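Local atomic coordinates of dihydrodipicolinate synthase (Bacteroides thetaiotaomicron, PDB entry 4XKY), a protein that probably acts as a Schiff-base-forming lyase or synthase of the DapA family, joining pyruvate to an aldehyde or releasing it, as dihydrodipicolinate synthase and N-acetylneuraminate lyase do. Residues A92-A106 with Y122-Y136. Numbering follows the deposited sequence.
Sequences ACLAADHGADAVVSA and YEHLLPQLPLPLFLY
Y136 carries the methyl of A106 over the centre of one ring face, a CH-pi contact with A106 CB 3.6 Å from the ring centroid, while S105 N lies at the ring edge and V104 CG1 packs 3.3 Å from Y136 CD2. The ring comes back across segment 92-106 because CG sits between the backbone N and the carbonyl carbon (chi1 84°). F134 meets A102 CB and V103 O at its edge, and Y122, whose ring bears L135 CD2 on one face, has S105 OG near its plane. S105 O takes two bonds from opposite faces of its carbonyl plane: Y122 OH at 2.9 Å, 65° out of that plane, and Y136 N at 3.0 Å. A side chain of helix 115-125 is thereby tied to the strand preceding that helix. Strand 102-105, helix 115-125 and strand 133-137 form one beta-alpha-beta unit of the TIM barrel; the two strands run parallel, the axes of 102-105 and 133-136 inclined by 19°, with nearly straight bonds from V103 N to P132 O and from F134 N to V103 O. At their C-terminal end Y136, the predicted proton donor/acceptor, lies near K164, the predicted Schiff-base lysine, and Y136 OH is hydrogen-bonded to S81 OG. A leucine in place of Y136 would probably cost A106 its aromatic face and leave S81 without that hydroxyl partner. Toward the other end, L131 reaches between helix 85-97 and strand 102-105: L131 CD1 lies 4.0 Å from V103 CG1, and L131 CG equally far from A96 CB. P130 CG presses on that same A96 methyl at 3.6 Å.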
# COMPACT_ATOMS: atom_id res chain seq x y z
N ALA A 92 30.03 -1.90 -10.02
CA ALA A 92 30.25 -2.99 -10.97
C ALA A 92 31.69 -3.01 -11.48
O ALA A 92 32.30 -4.06 -11.49
CB ALA A 92 29.30 -2.91 -12.15
N CYS A 93 32.24 -1.87 -11.89
CA CYS A 93 33.64 -1.81 -12.36
C CYS A 93 34.65 -2.18 -11.27
O CYS A 93 35.64 -2.86 -11.53
CB CYS A 93 33.96 -0.43 -12.93
SG CYS A 93 32.92 -0.09 -14.38
N LEU A 94 34.38 -1.74 -10.04
CA LEU A 94 35.20 -2.09 -8.91
C LEU A 94 35.15 -3.60 -8.69
O LEU A 94 36.18 -4.25 -8.58
CB LEU A 94 34.70 -1.36 -7.67
CG LEU A 94 35.47 -1.79 -6.42
CD1 LEU A 94 36.76 -0.99 -6.34
CD2 LEU A 94 34.66 -1.62 -5.15
N ALA A 95 33.94 -4.15 -8.66
CA ALA A 95 33.75 -5.60 -8.63
C ALA A 95 34.58 -6.31 -9.70
O ALA A 95 35.33 -7.25 -9.37
CB ALA A 95 32.28 -5.96 -8.76
N ALA A 96 34.50 -5.87 -10.95
CA ALA A 96 35.30 -6.51 -12.01
C ALA A 96 36.79 -6.43 -11.76
O ALA A 96 37.48 -7.44 -11.91
CB ALA A 96 35.00 -5.91 -13.38
N ASP A 97 37.30 -5.26 -11.41
CA ASP A 97 38.74 -5.09 -11.18
C ASP A 97 39.28 -5.98 -10.07
O ASP A 97 40.44 -6.37 -10.07
CB ASP A 97 39.07 -3.64 -10.82
CG ASP A 97 38.81 -2.68 -11.96
OD1 ASP A 97 38.80 -3.10 -13.14
OD2 ASP A 97 38.60 -1.49 -11.67
N HIS A 98 38.43 -6.29 -9.10
CA HIS A 98 38.85 -7.14 -8.00
C HIS A 98 38.54 -8.63 -8.17
O HIS A 98 38.77 -9.42 -7.27
CB HIS A 98 38.28 -6.57 -6.73
CG HIS A 98 38.97 -5.31 -6.34
ND1 HIS A 98 40.09 -5.31 -5.55
CD2 HIS A 98 38.78 -4.03 -6.72
CE1 HIS A 98 40.52 -4.07 -5.39
NE2 HIS A 98 39.74 -3.27 -6.10
N GLY A 99 38.04 -9.00 -9.34
CA GLY A 99 37.87 -10.40 -9.69
C GLY A 99 36.53 -11.01 -9.31
O GLY A 99 36.44 -12.23 -9.26
N ALA A 100 35.50 -10.21 -9.07
CA ALA A 100 34.16 -10.77 -8.83
C ALA A 100 33.71 -11.39 -10.14
O ALA A 100 34.24 -11.06 -11.19
CB ALA A 100 33.17 -9.71 -8.38
N ASP A 101 32.70 -12.25 -10.07
CA ASP A 101 32.20 -12.98 -11.23
C ASP A 101 30.89 -12.50 -11.81
O ASP A 101 30.58 -12.74 -12.98
CB ASP A 101 32.07 -14.45 -10.84
CG ASP A 101 33.38 -15.02 -10.33
OD1 ASP A 101 33.70 -14.86 -9.11
OD2 ASP A 101 34.09 -15.59 -11.16
N ALA A 102 30.09 -11.82 -11.00
CA ALA A 102 28.83 -11.36 -11.49
C ALA A 102 28.32 -10.24 -10.62
O ALA A 102 28.77 -10.08 -9.49
CB ALA A 102 27.83 -12.51 -11.53
N VAL A 103 27.36 -9.49 -11.16
CA VAL A 103 26.70 -8.44 -10.44
C VAL A 103 25.21 -8.74 -10.37
O VAL A 103 24.68 -9.51 -11.20
CB VAL A 103 26.99 -7.06 -11.05
CG1 VAL A 103 28.47 -6.73 -10.89
CG2 VAL A 103 26.57 -6.99 -12.53
N VAL A 104 24.56 -8.17 -9.36
CA VAL A 104 23.15 -8.42 -9.07
C VAL A 104 22.50 -7.04 -9.00
O VAL A 104 23.02 -6.15 -8.34
CB VAL A 104 22.99 -9.15 -7.73
CG1 VAL A 104 21.54 -9.51 -7.46
CG2 VAL A 104 23.85 -10.40 -7.72
N SER A 105 21.38 -6.86 -9.69
CA SER A 105 20.82 -5.53 -9.81
C SER A 105 19.30 -5.51 -9.78
O SER A 105 18.65 -6.26 -10.50
CB SER A 105 21.26 -4.94 -11.15
OG SER A 105 20.38 -3.92 -11.55
N ALA A 106 18.76 -4.61 -8.97
CA ALA A 106 17.34 -4.26 -8.99
C ALA A 106 17.23 -2.83 -9.47
O ALA A 106 18.08 -2.00 -9.15
CB ALA A 106 16.73 -4.37 -7.61
N TYR A 122 17.19 -1.86 -18.24
CA TYR A 122 18.22 -2.86 -18.44
C TYR A 122 18.91 -2.77 -19.78
O TYR A 122 20.11 -3.03 -19.87
CB TYR A 122 17.67 -4.25 -18.15
CG TYR A 122 17.58 -4.39 -16.68
CD1 TYR A 122 18.74 -4.52 -15.92
CD2 TYR A 122 16.37 -4.28 -16.03
CE1 TYR A 122 18.69 -4.58 -14.55
CE2 TYR A 122 16.31 -4.35 -14.64
CZ TYR A 122 17.47 -4.49 -13.91
OH TYR A 122 17.43 -4.56 -12.53
N GLU A 123 18.17 -2.34 -20.81
CA GLU A 123 18.80 -2.13 -22.12
C GLU A 123 19.86 -1.02 -22.08
O GLU A 123 20.89 -1.15 -22.71
CB GLU A 123 17.76 -1.86 -23.22
CG GLU A 123 17.20 -3.16 -23.80
CD GLU A 123 16.07 -2.96 -24.80
OE1 GLU A 123 15.91 -1.83 -25.34
OE2 GLU A 123 15.35 -3.94 -25.07
N HIS A 124 19.61 0.05 -21.33
CA HIS A 124 20.62 1.10 -21.15
C HIS A 124 21.72 0.69 -20.15
O HIS A 124 22.87 1.14 -20.27
CB HIS A 124 19.96 2.39 -20.65
CG HIS A 124 18.96 2.97 -21.60
ND1 HIS A 124 19.08 2.88 -22.97
CD2 HIS A 124 17.84 3.70 -21.37
CE1 HIS A 124 18.06 3.50 -23.55
NE2 HIS A 124 17.29 4.01 -22.60
N LEU A 125 21.38 -0.14 -19.16
CA LEU A 125 22.37 -0.50 -18.14
C LEU A 125 23.41 -1.48 -18.72
O LEU A 125 24.61 -1.31 -18.50
CB LEU A 125 21.70 -1.09 -16.89
CG LEU A 125 22.67 -1.51 -15.76
CD1 LEU A 125 23.45 -0.33 -15.21
CD2 LEU A 125 21.94 -2.24 -14.64
N LEU A 126 22.92 -2.48 -19.46
CA LEU A 126 23.75 -3.63 -19.83
C LEU A 126 25.06 -3.30 -20.56
O LEU A 126 26.10 -3.82 -20.18
CB LEU A 126 22.93 -4.68 -20.61
CG LEU A 126 22.03 -5.53 -19.69
CD1 LEU A 126 20.95 -6.21 -20.50
CD2 LEU A 126 22.83 -6.55 -18.91
N PRO A 127 25.03 -2.41 -21.57
CA PRO A 127 26.30 -2.09 -22.24
C PRO A 127 27.36 -1.48 -21.31
O PRO A 127 28.53 -1.48 -21.65
CB PRO A 127 25.89 -1.04 -23.30
CG PRO A 127 24.43 -1.26 -23.52
CD PRO A 127 23.87 -1.76 -22.21
N GLN A 128 26.94 -0.96 -20.17
CA GLN A 128 27.85 -0.29 -19.25
C GLN A 128 28.49 -1.23 -18.24
O GLN A 128 29.36 -0.80 -17.50
CB GLN A 128 27.10 0.80 -18.46
CG GLN A 128 26.32 1.77 -19.31
CD GLN A 128 25.74 2.89 -18.49
OE1 GLN A 128 26.48 3.62 -17.84
NE2 GLN A 128 24.42 3.03 -18.50
N LEU A 129 28.04 -2.48 -18.16
CA LEU A 129 28.50 -3.40 -17.10
C LEU A 129 29.60 -4.32 -17.63
O LEU A 129 29.48 -4.81 -18.73
CB LEU A 129 27.35 -4.29 -16.64
CG LEU A 129 26.11 -3.59 -16.11
CD1 LEU A 129 25.11 -4.64 -15.68
CD2 LEU A 129 26.47 -2.68 -14.97
N PRO A 130 30.64 -4.59 -16.84
CA PRO A 130 31.72 -5.46 -17.29
C PRO A 130 31.62 -6.92 -16.82
O PRO A 130 32.55 -7.68 -17.00
CB PRO A 130 32.94 -4.79 -16.66
CG PRO A 130 32.41 -4.34 -15.34
CD PRO A 130 31.00 -3.87 -15.61
N LEU A 131 30.49 -7.30 -16.21
CA LEU A 131 30.27 -8.66 -15.73
C LEU A 131 28.85 -9.12 -16.04
O LEU A 131 27.96 -8.28 -16.23
CB LEU A 131 30.51 -8.73 -14.21
CG LEU A 131 31.94 -8.49 -13.70
CD1 LEU A 131 31.95 -8.33 -12.19
CD2 LEU A 131 32.93 -9.57 -14.12
N PRO A 132 28.61 -10.45 -16.06
CA PRO A 132 27.25 -10.95 -16.23
C PRO A 132 26.33 -10.45 -15.12
O PRO A 132 26.81 -10.09 -14.04
CB PRO A 132 27.39 -12.47 -16.13
CG PRO A 132 28.83 -12.76 -16.38
CD PRO A 132 29.60 -11.54 -16.00
N LEU A 133 25.04 -10.43 -15.38
CA LEU A 133 24.10 -9.81 -14.48
C LEU A 133 23.04 -10.78 -14.01
O LEU A 133 22.53 -11.55 -14.81
CB LEU A 133 23.41 -8.66 -15.20
CG LEU A 133 22.28 -7.97 -14.44
CD1 LEU A 133 22.86 -7.22 -13.27
CD2 LEU A 133 21.52 -6.98 -15.29
N PHE A 134 22.68 -10.71 -12.73
CA PHE A 134 21.46 -11.33 -12.20
C PHE A 134 20.46 -10.20 -11.94
O PHE A 134 20.82 -9.16 -11.37
CB PHE A 134 21.71 -12.07 -10.86
CG PHE A 134 22.48 -13.35 -11.01
CD1 PHE A 134 21.82 -14.58 -11.03
CD2 PHE A 134 23.86 -13.33 -11.15
CE1 PHE A 134 22.54 -15.76 -11.17
CE2 PHE A 134 24.57 -14.50 -11.31
CZ PHE A 134 23.91 -15.72 -11.33
N LEU A 135 19.24 -10.40 -12.41
CA LEU A 135 18.13 -9.49 -12.13
C LEU A 135 17.57 -9.82 -10.78
O LEU A 135 17.50 -11.00 -10.39
CB LEU A 135 17.02 -9.69 -13.15
CG LEU A 135 17.42 -9.46 -14.60
CD1 LEU A 135 16.28 -9.94 -15.46
CD2 LEU A 135 17.70 -7.99 -14.81
N TYR A 136 17.15 -8.81 -10.04
CA TYR A 136 16.40 -9.15 -8.84
C TYR A 136 15.22 -8.26 -8.50
O TYR A 136 15.22 -7.04 -8.65
CB TYR A 136 17.29 -9.44 -7.63
CG TYR A 136 17.77 -8.28 -6.84
CD1 TYR A 136 17.14 -7.91 -5.65
CD2 TYR A 136 18.89 -7.58 -7.24
CE1 TYR A 136 17.60 -6.85 -4.90
CE2 TYR A 136 19.38 -6.52 -6.49
CZ TYR A 136 18.73 -6.15 -5.33
OH TYR A 136 19.22 -5.09 -4.61